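Long-range contacts in phosphatidylserine synthase (Haemophilus influenzae, PDB 3HSI), which is a phospholipase D superfamily enzyme whose chain folds around two large mixed beta-sheets flanked by helices: residues L45-K50 with L70-R75; D185-F190 with G230-K235; E302-D307 with V352-R357. All coordinates share one frame; numbering follows the deposited sequence.

How the interactions relate
Interaction 1 and interaction 2 both sit on elements that touch strand 146-148, yet they share no segment and their nearest atoms are about 11 Å apart. Interaction 1 is largely buried: two helices meet through an isoleucine core, edged by an arginine-glutamate salt bridge whose arginine is exposed. Interaction 2 lays a loop across helix 181-195 with an aromatic stack, one serine bond and a water bridge, and is only partly buried. Interaction 3, also partly buried, lies about 23 Å from either one at the nearest atoms: two neighbouring parallel strands within one sheet, bound mainly by main-chain hydrogen bonds, with apolar side chains on one face and an ion pair on the other.

Interaction 1. Residues L45-K50 with L70-R75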
loop_
_atom_site.group_PDB
_atom_site.type_symbol
_atom_site.label_atom_id
_atom_site.label_comp_id
_atom_site.label_asym_id
_atom_site.label_seq_id
_atom_site.Cartn_x
_atom_site.Cartn_y
_atom_site.Cartn_z
ATOM N N LEU C 45 19.544 33.128 7.599
ATOM C CA LEU C 45 20.453 32.036 7.286
ATOM C C LEU C 45 20.827 32.002 5.793
ATOM O O LEU C 45 22.007 31.752 5.453
ATOM C CB LEU C 45 19.865 30.683 7.737
ATOM C CG LEU C 45 19.947 30.491 9.257
ATOM C CD1 LEU C 45 19.292 29.178 9.629
ATOM C CD2 LEU C 45 21.415 30.598 9.784
ATOM N N ILE C 46 19.855 32.290 4.919
ATOM C CA ILE C 46 20.110 32.341 3.477
ATOM C C ILE C 46 21.076 33.489 3.168
ATOM O O ILE C 46 22.067 33.283 2.453
ATOM C CB ILE C 46 18.812 32.475 2.645
ATOM C CG1 ILE C 46 18.003 31.161 2.670
ATOM C CG2 ILE C 46 19.117 32.859 1.183
ATOM C CD1 ILE C 46 16.561 31.328 2.186
ATOM N N ARG C 47 20.811 34.670 3.739
ATOM C CA ARG C 47 21.640 35.867 3.486
ATOM C C ARG C 47 23.066 35.712 3.927
ATOM O O ARG C 47 23.955 36.359 3.382
ATOM C CB ARG C 47 21.067 37.109 4.157
ATOM C CG ARG C 47 19.779 37.585 3.534
ATOM C CD ARG C 47 19.079 38.680 4.315
ATOM N NE ARG C 47 17.958 39.169 3.527
ATOM C CZ ARG C 47 17.073 40.082 3.927
ATOM N NH1 ARG C 47 17.150 40.617 5.134
ATOM N NH2 ARG C 47 16.097 40.455 3.112
ATOM N N ASN C 48 23.300 34.887 4.933
ATOM C CA ASN C 48 24.649 34.746 5.448
ATOM C C ASN C 48 25.430 33.566 4.914
ATOM O O ASN C 48 26.630 33.477 5.158
ATOM C CB ASN C 48 24.637 34.785 6.968
ATOM C CG ASN C 48 24.267 36.144 7.461
ATOM O OD1 ASN C 48 25.054 37.095 7.323
ATOM N ND2 ASN C 48 23.045 36.287 7.955
ATOM N N ALA C 49 24.760 32.689 4.170
ATOM C CA ALA C 49 25.374 31.484 3.634
ATOM C C ALA C 49 26.508 31.806 2.673
ATOM O O ALA C 49 26.384 32.690 1.825
ATOM C CB ALA C 49 24.330 30.627 2.941
ATOM N N LYS C 50 27.617 31.091 2.835
ATOM C CA LYS C 50 28.786 31.251 2.001
ATOM C C LYS C 50 29.179 30.008 1.183
ATOM O O LYS C 50 29.787 30.149 0.142
ATOM C CB LYS C 50 29.981 31.687 2.853
ATOM C CG LYS C 50 30.057 33.181 3.087
ATOM C CD LYS C 50 29.710 33.477 4.509
ATOM C CE LYS C 50 29.581 34.983 4.769
ATOM N NZ LYS C 50 29.024 35.148 6.155
ATOM N N LEU C 70 12.541 32.263 -2.340
ATOM C CA LEU C 70 13.316 31.953 -3.549
ATOM C C LEU C 70 14.091 33.169 -4.045
ATOM O O LEU C 70 15.222 33.035 -4.518
ATOM C CB LEU C 70 12.422 31.385 -4.635
ATOM C CG LEU C 70 13.111 30.815 -5.874
ATOM C CD1 LEU C 70 14.203 29.820 -5.458
ATOM C CD2 LEU C 70 12.099 30.157 -6.814
ATOM N N ASP C 71 13.489 34.352 -3.915
ATOM C CA ASP C 71 14.184 35.623 -4.175
ATOM C C ASP C 71 15.448 35.816 -3.348
ATOM O O ASP C 71 16.448 36.315 -3.872
ATOM C CB ASP C 71 13.270 36.807 -3.920
ATOM C CG ASP C 71 12.267 36.997 -5.014
ATOM O OD1 ASP C 71 12.507 36.488 -6.134
ATOM O OD2 ASP C 71 11.230 37.637 -4.758
ATOM N N GLU C 72 15.384 35.459 -2.059
ATOM C CA GLU C 72 16.561 35.487 -1.191
ATOM C C GLU C 72 17.669 34.565 -1.695
ATOM O O GLU C 72 18.843 34.957 -1.685
ATOM C CB GLU C 72 16.230 35.169 0.272
ATOM C CG GLU C 72 15.328 36.192 0.974
ATOM C CD GLU C 72 15.960 37.548 1.168
ATOM O OE1 GLU C 72 17.206 37.695 1.120
ATOM O OE2 GLU C 72 15.180 38.503 1.356
ATOM N N ILE C 73 17.288 33.366 -2.154
ATOM C CA ILE C 73 18.235 32.382 -2.692
ATOM C C ILE C 73 18.970 32.942 -3.902
ATOM O O ILE C 73 20.191 32.883 -3.969
ATOM C CB ILE C 73 17.525 31.073 -3.161
ATOM C CG1 ILE C 73 16.830 30.381 -1.990
ATOM C CG2 ILE C 73 18.538 30.106 -3.869
ATOM C CD1 ILE C 73 17.748 29.640 -1.070
ATOM N N TYR C 74 18.209 33.472 -4.863
ATOM C CA TYR C 74 18.765 33.943 -6.125
ATOM C C TYR C 74 19.680 35.122 -5.850
ATOM O O TYR C 74 20.702 35.276 -6.494
ATOM C CB TYR C 74 17.654 34.329 -7.111
ATOM C CG TYR C 74 17.185 33.166 -7.954
ATOM C CD1 TYR C 74 17.837 32.847 -9.153
ATOM C CD2 TYR C 74 16.093 32.406 -7.577
ATOM C CE1 TYR C 74 17.428 31.780 -9.940
ATOM C CE2 TYR C 74 15.677 31.322 -8.356
ATOM C CZ TYR C 74 16.349 31.025 -9.540
ATOM O OH TYR C 74 15.953 29.973 -10.310
ATOM N N ARG C 75 19.314 35.941 -4.871
ATOM C CA ARG C 75 20.145 37.070 -4.518
ATOM C C ARG C 75 21.517 36.606 -3.999
ATOM O O ARG C 75 22.539 37.126 -4.454
ATOM C CB ARG C 75 19.409 37.982 -3.532
ATOM C CG ARG C 75 20.213 39.150 -2.995
ATOM C CD ARG C 75 19.381 39.861 -1.918
ATOM N NE ARG C 75 20.124 40.743 -1.001
ATOM C CZ ARG C 75 20.937 40.337 -0.019
ATOM N NH1 ARG C 75 21.198 39.038 0.178
ATOM N NH2 ARG C 75 21.523 41.248 0.757
#
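Arg47 grips Glu72 side-on across the gap between two helices, giving one nitrogen to each carboxylate oxygen. NE of Arg47 reaches OE1 of Glu72 at 2.9 Å in a fairly straight bond (162°), with the oxygen lying in the guanidinium plane. The second bond, from Arg47 NH2 to Glu72 OE2 at 2.8 Å, is more bent, at 138°. Guanidinium and carboxylate are turned 64° against each other, so both nitrogens meet their oxygens from above the carboxylate plane.

Chain shape explains the meeting. Arg47 runs extended from CG to NE, whereas Glu72 folds at chi2. Arg75 crosses obliquely beside the pair and brings NH1 within 3.9 Å of Arg47 CG and 4.7 Å of Arg47 NE. The carboxylate probably eases the nearness of these two like charges.

Beneath the ion pair the contact turns apolar. Ile46 points its CB at the other helix and its two branches divide the work: CG2, anti to its own backbone N, rests on the main chain at Glu72 O (3.6 Å) and on Glu72 CB, while CD1 reaches Ile73. Ile73 starts out pointing away, but its bend at chi2 brings CD1 back to meet CD1 of Ile46 at 3.9 Å. The two isoleucines cross at about a right angle.

Helix 35-48 thus packs on helix 64-79, the connecting helix of a beta-alpha-beta unit between the parallel strands 52-56 and 84-90. Ile46 also touches Ile69 and Val76 of helix 64-79 and, with Leu45, Phe148 of strand 146-148; on helix 64-79, Leu70 and Tyr74 pack against helix 107-118.

Interaction 2. Residues D185-F190 with G230-K235; sequences DSMVNF and GEYSLK
The loop 230-235 runs extended across helix 181-195, with Ser233 lying 5.9 Å from Ser186 and Tyr232 5.6 Å from Phe190, CA to CA. Joining them is an offset aromatic stack in this phospholipase D-type fold: the rings of Phe190 and Tyr232 lie face to face, centroids 4.2 Å apart and planes 24° from parallel. Each ring is shifted toward the other's rim, so Tyr232 CE1 presses on Phe190 CB at 3.4 Å. Phe190 holds CG anti to its backbone N (chi1 179°), which sends the ring out under the loop, its edge turned to Gly230 C and Glu231 N. Tyr232 meets CA of the selenomethionine Met187 with its own ring edge.

The phenol OH has its protein partner in Asn393 ND2 of strand 391-398, and a hydrogen bond to water 2 adds to it, with a weak link on to Met187 O. Pro248 and Phe250 of strand 245-252 pack on Tyr232, beside where the helix itself meets that strand. Water 1 bridges the backbones, donating to Ser186 O and accepting from Ser233 N. Ser186 OG, anti to its backbone N, donates to Ser233 O at 2.9 Å, coming from above the carbonyl plane.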
loop_
_atom_site.group_PDB
_atom_site.type_symbol
_atom_site.label_atom_id
_atom_site.label_comp_id
_atom_site.label_asym_id
_atom_site.label_seq_id
_atom_site.Cartn_x
_atom_site.Cartn_y
_atom_site.Cartn_z
ATOM N N ASP C 185 27.344 18.396 8.138
ATOM C CA ASP C 185 28.041 17.544 7.150
ATOM C C ASP C 185 27.325 16.192 7.000
ATOM O O ASP C 185 27.189 15.688 5.919
ATOM C CB ASP C 185 29.479 17.319 7.554
ATOM C CG ASP C 185 30.341 18.564 7.380
ATOM O OD1 ASP C 185 29.893 19.568 6.746
ATOM O OD2 ASP C 185 31.476 18.542 7.895
ATOM N N SER C 186 26.819 15.639 8.088
ATOM C CA SER C 186 26.162 14.327 8.031
ATOM C C SER C 186 24.875 14.379 7.223
ATOM O O SER C 186 24.553 13.442 6.494
ATOM C CB SER C 186 25.839 13.843 9.446
ATOM O OG SER C 186 25.117 12.627 9.394
HETATM N N MSE C 187 24.137 15.478 7.367
HETATM C CA MSE C 187 22.873 15.626 6.681
HETATM C C MSE C 187 23.032 15.846 5.147
HETATM O O MSE C 187 22.369 15.180 4.316
HETATM C CB MSE C 187 22.041 16.694 7.393
HETATM C CG MSE C 187 21.664 16.199 8.796
HETATM SE SE MSE C 187 20.316 17.295 9.635
HETATM C CE MSE C 187 18.758 16.267 9.002
ATOM N N VAL C 188 23.972 16.705 4.797
ATOM C CA VAL C 188 24.336 16.937 3.414
ATOM C C VAL C 188 24.905 15.663 2.753
ATOM O O VAL C 188 24.635 15.407 1.595
ATOM C CB VAL C 188 25.391 18.071 3.334
ATOM C CG1 VAL C 188 26.036 18.143 1.930
ATOM C CG2 VAL C 188 24.766 19.399 3.795
ATOM N N ASN C 189 25.716 14.900 3.486
ATOM C CA ASN C 189 26.222 13.634 2.969
ATOM C C ASN C 189 25.093 12.640 2.637
ATOM O O ASN C 189 25.118 11.987 1.588
ATOM C CB ASN C 189 27.241 13.019 3.911
ATOM C CG ASN C 189 28.588 13.709 3.833
ATOM O OD1 ASN C 189 28.896 14.396 2.867
ATOM N ND2 ASN C 189 29.412 13.499 4.840
ATOM N N PHE C 190 24.096 12.571 3.508
ATOM C CA PHE C 190 22.932 11.688 3.295
ATOM C C PHE C 190 22.214 12.082 2.016
ATOM O O PHE C 190 21.836 11.235 1.181
ATOM C CB PHE C 190 21.965 11.750 4.504
ATOM C CG PHE C 190 20.738 10.895 4.333
ATOM C CD1 PHE C 190 20.806 9.519 4.490
ATOM C CD2 PHE C 190 19.531 11.457 3.936
ATOM C CE1 PHE C 190 19.667 8.716 4.288
ATOM C CE2 PHE C 190 18.380 10.647 3.728
ATOM C CZ PHE C 190 18.455 9.295 3.907
ATOM N N GLY C 230 19.608 3.514 2.954
ATOM C CA GLY C 230 19.774 4.873 3.434
ATOM C C GLY C 230 20.020 4.915 4.929
ATOM O O GLY C 230 19.270 4.313 5.708
ATOM N N GLU C 231 21.076 5.625 5.325
ATOM C CA GLU C 231 21.388 5.854 6.728
ATOM C C GLU C 231 22.299 7.059 6.828
ATOM O O GLU C 231 22.966 7.401 5.865
ATOM C CB GLU C 231 22.056 4.620 7.365
ATOM C CG GLU C 231 23.371 4.221 6.696
ATOM C CD GLU C 231 24.021 2.988 7.353
ATOM O OE1 GLU C 231 23.514 2.497 8.397
ATOM O OE2 GLU C 231 25.064 2.513 6.824
ATOM N N TYR C 232 22.284 7.742 7.961
ATOM C CA TYR C 232 23.193 8.872 8.181
ATOM C C TYR C 232 24.478 8.303 8.781
ATOM O O TYR C 232 24.427 7.255 9.406
ATOM C CB TYR C 232 22.584 9.877 9.144
ATOM C CG TYR C 232 21.398 10.647 8.594
ATOM C CD1 TYR C 232 21.591 11.854 7.940
ATOM C CD2 TYR C 232 20.097 10.167 8.721
ATOM C CE1 TYR C 232 20.539 12.573 7.434
ATOM C CE2 TYR C 232 19.013 10.895 8.209
ATOM C CZ TYR C 232 19.265 12.104 7.577
ATOM O OH TYR C 232 18.270 12.867 7.031
ATOM N N SER C 233 25.618 8.954 8.558
ATOM C CA SER C 233 26.886 8.534 9.179
ATOM C C SER C 233 27.421 9.629 10.098
ATOM O O SER C 233 27.282 10.805 9.825
ATOM C CB SER C 233 27.965 8.242 8.125
ATOM O OG SER C 233 27.673 7.069 7.421
ATOM N N LEU C 234 28.035 9.205 11.190
ATOM C CA LEU C 234 28.639 10.127 12.123
ATOM C C LEU C 234 30.126 9.825 12.204
ATOM O O LEU C 234 30.535 8.666 12.085
ATOM C CB LEU C 234 27.969 9.991 13.490
ATOM C CG LEU C 234 26.506 10.430 13.548
ATOM C CD1 LEU C 234 25.920 10.146 14.923
ATOM C CD2 LEU C 234 26.355 11.917 13.169
ATOM N N LYS C 235 30.937 10.858 12.389
ATOM C CA LYS C 235 32.357 10.618 12.567
ATOM C C LYS C 235 32.791 10.435 14.021
ATOM O O LYS C 235 33.556 9.518 14.316
ATOM C CB LYS C 235 33.195 11.686 11.864
ATOM C CG LYS C 235 33.428 11.363 10.416
ATOM C CD LYS C 235 34.078 12.508 9.659
ATOM C CE LYS C 235 34.064 12.179 8.169
ATOM N NZ LYS C 235 33.617 13.313 7.307
HETATM O O HOH W 1 25.410 10.944 6.674
HETATM O O HOH W 2 19.239 14.893 5.619
#

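Interaction 3. Residues E302-D307 with V352-R357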
loop_
_atom_site.group_PDB
_atom_site.type_symbol
_atom_site.label_atom_id
_atom_site.label_comp_id
_atom_site.label_asym_id
_atom_site.label_seq_id
_atom_site.Cartn_x
_atom_site.Cartn_y
_atom_site.Cartn_z
ATOM N N GLU C 302 0.686 12.434 27.813
ATOM C CA GLU C 302 0.071 13.660 27.388
ATOM C C GLU C 302 0.014 13.662 25.851
ATOM O O GLU C 302 1.009 13.469 25.195
ATOM C CB GLU C 302 0.891 14.853 27.919
ATOM C CG GLU C 302 0.346 16.189 27.472
ATOM C CD GLU C 302 1.189 17.374 27.929
ATOM O OE1 GLU C 302 2.210 17.169 28.646
ATOM O OE2 GLU C 302 0.814 18.527 27.586
ATOM N N ILE C 303 -1.156 13.897 25.278
ATOM C CA ILE C 303 -1.275 13.927 23.828
ATOM C C ILE C 303 -1.844 15.263 23.427
ATOM O O ILE C 303 -2.849 15.717 23.997
ATOM C CB ILE C 303 -2.175 12.774 23.316
ATOM C CG1 ILE C 303 -1.610 11.424 23.802
ATOM C CG2 ILE C 303 -2.291 12.855 21.773
ATOM C CD1 ILE C 303 -2.532 10.177 23.550
ATOM N N ILE C 304 -1.173 15.923 22.491
ATOM C CA ILE C 304 -1.605 17.231 22.051
ATOM C C ILE C 304 -1.920 17.142 20.567
ATOM O O ILE C 304 -1.054 16.829 19.777
ATOM C CB ILE C 304 -0.491 18.317 22.291
ATOM C CG1 ILE C 304 0.132 18.133 23.682
ATOM C CG2 ILE C 304 -1.067 19.728 22.086
ATOM C CD1 ILE C 304 1.228 19.247 24.136
ATOM N N VAL C 305 -3.166 17.414 20.200
ATOM C CA VAL C 305 -3.600 17.433 18.802
ATOM C C VAL C 305 -4.385 18.697 18.557
ATOM O O VAL C 305 -4.758 19.395 19.500
ATOM C CB VAL C 305 -4.520 16.214 18.465
ATOM C CG1 VAL C 305 -3.701 14.959 18.444
ATOM C CG2 VAL C 305 -5.647 16.091 19.487
ATOM N N GLY C 306 -4.627 18.998 17.289
ATOM C CA GLY C 306 -5.498 20.078 16.922
ATOM C C GLY C 306 -6.954 19.705 17.126
ATOM O O GLY C 306 -7.364 18.541 16.926
ATOM N N ASP C 307 -7.720 20.700 17.569
ATOM C CA ASP C 307 -9.172 20.724 17.381
ATOM C C ASP C 307 -9.491 20.526 15.902
ATOM O O ASP C 307 -8.741 20.996 15.053
ATOM C CB ASP C 307 -9.710 22.098 17.813
ATOM C CG ASP C 307 -11.209 22.090 18.112
ATOM O OD1 ASP C 307 -11.577 22.302 19.298
ATOM O OD2 ASP C 307 -12.023 21.920 17.181
ATOM N N VAL C 352 -3.488 12.971 29.819
ATOM C CA VAL C 352 -3.836 14.348 29.541
ATOM C C VAL C 352 -4.020 14.482 28.029
ATOM O O VAL C 352 -3.135 14.131 27.248
ATOM C CB VAL C 352 -2.748 15.332 30.062
ATOM C CG1 VAL C 352 -2.997 16.773 29.544
ATOM C CG2 VAL C 352 -2.756 15.345 31.615
ATOM N N VAL C 353 -5.183 14.957 27.616
ATOM C CA VAL C 353 -5.443 15.136 26.208
ATOM C C VAL C 353 -5.656 16.615 26.053
ATOM O O VAL C 353 -6.502 17.182 26.733
ATOM C CB VAL C 353 -6.678 14.323 25.739
ATOM C CG1 VAL C 353 -7.099 14.727 24.301
ATOM C CG2 VAL C 353 -6.371 12.836 25.788
ATOM N N ARG C 354 -4.879 17.244 25.189
ATOM C CA ARG C 354 -5.015 18.671 24.984
ATOM C C ARG C 354 -5.415 18.961 23.567
ATOM O O ARG C 354 -4.877 18.356 22.641
ATOM C CB ARG C 354 -3.688 19.369 25.225
ATOM C CG ARG C 354 -3.465 19.734 26.630
ATOM C CD ARG C 354 -2.028 20.091 26.726
ATOM N NE ARG C 354 -1.632 20.270 28.106
ATOM C CZ ARG C 354 -1.841 21.367 28.814
ATOM N NH1 ARG C 354 -2.477 22.423 28.298
ATOM N NH2 ARG C 354 -1.402 21.397 30.055
ATOM N N LEU C 355 -6.355 19.879 23.402
ATOM C CA LEU C 355 -6.787 20.281 22.079
ATOM C C LEU C 355 -6.325 21.708 21.785
ATOM O O LEU C 355 -6.637 22.641 22.551
ATOM C CB LEU C 355 -8.301 20.211 21.963
ATOM C CG LEU C 355 -8.978 18.827 21.987
ATOM C CD1 LEU C 355 -10.468 19.040 21.862
ATOM C CD2 LEU C 355 -8.503 17.950 20.857
ATOM N N TRP C 356 -5.616 21.861 20.664
ATOM C CA TRP C 356 -5.094 23.158 20.249
ATOM C C TRP C 356 -6.091 23.832 19.333
ATOM O O TRP C 356 -6.659 23.189 18.436
ATOM C CB TRP C 356 -3.740 22.994 19.526
ATOM C CG TRP C 356 -2.992 24.284 19.208
ATOM C CD1 TRP C 356 -1.987 24.863 19.961
ATOM C CD2 TRP C 356 -3.141 25.114 18.029
ATOM N NE1 TRP C 356 -1.519 26.003 19.320
ATOM C CE2 TRP C 356 -2.217 26.192 18.154
ATOM C CE3 TRP C 356 -4.011 25.086 16.919
ATOM C CZ2 TRP C 356 -2.100 27.212 17.187
ATOM C CZ3 TRP C 356 -3.912 26.086 15.959
ATOM C CH2 TRP C 356 -2.934 27.150 16.097
ATOM N N ARG C 357 -6.279 25.128 19.551
ATOM C CA ARG C 357 -7.167 25.920 18.731
ATOM C C ARG C 357 -6.820 27.411 18.870
ATOM O O ARG C 357 -6.639 27.888 19.960
ATOM C CB ARG C 357 -8.600 25.696 19.179
ATOM C CG ARG C 357 -9.607 26.371 18.249
ATOM C CD ARG C 357 -11.022 26.100 18.679
ATOM N NE ARG C 357 -11.877 26.720 17.684
ATOM C CZ ARG C 357 -13.182 26.537 17.533
ATOM N NH1 ARG C 357 -13.862 25.723 18.336
ATOM N NH2 ARG C 357 -13.802 27.194 16.546
#
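Strands 300-306 and 351-356 lie side by side in parallel, their short segments 25° apart, and form part of a beta-alpha-beta connection in the PLD-like domain. Five main-chain hydrogen bonds zigzag between them from Ile303 N to Val352 O (2.8 Å) through to Asp307 N to Trp356 O.

On the face carrying Ile303, Val305, Val353 and Leu355, side chains turn to helix 327-341. Val305 puts CG2 in the crowded position between its own N and carbonyl carbon, where it meets Leu355 CD2 at 3.7 Å. Leu355 gets there with CG anti to its carbonyl carbon, running alongside the valine; Leu335 of the helix touches both.

The other face is more polar. Glu302 stands fully extended, CG anti to the backbone N; its CG lies 4.0 Å from Val352 CG1, and its OE2 meets Arg354 NE at 3.0 Å. As a hydrogen bond this salt bridge is weak, bent to 120°, with carboxylate and guanidinium planes 44° apart. Trp356, CG also anti to its N, swings its indole away from strand 300-306 to meet Tyr363 and Tyr172.

Both charged ends have further partners: Glu302 OE1 forms a salt bridge to Arg416, and Arg354 NH1 bonds Thr419 OG1. Paired with both Arg354 and Arg416, the buried Glu302 carboxylate probably stays ionised, while the strand pairing itself rests on the backbone bonds.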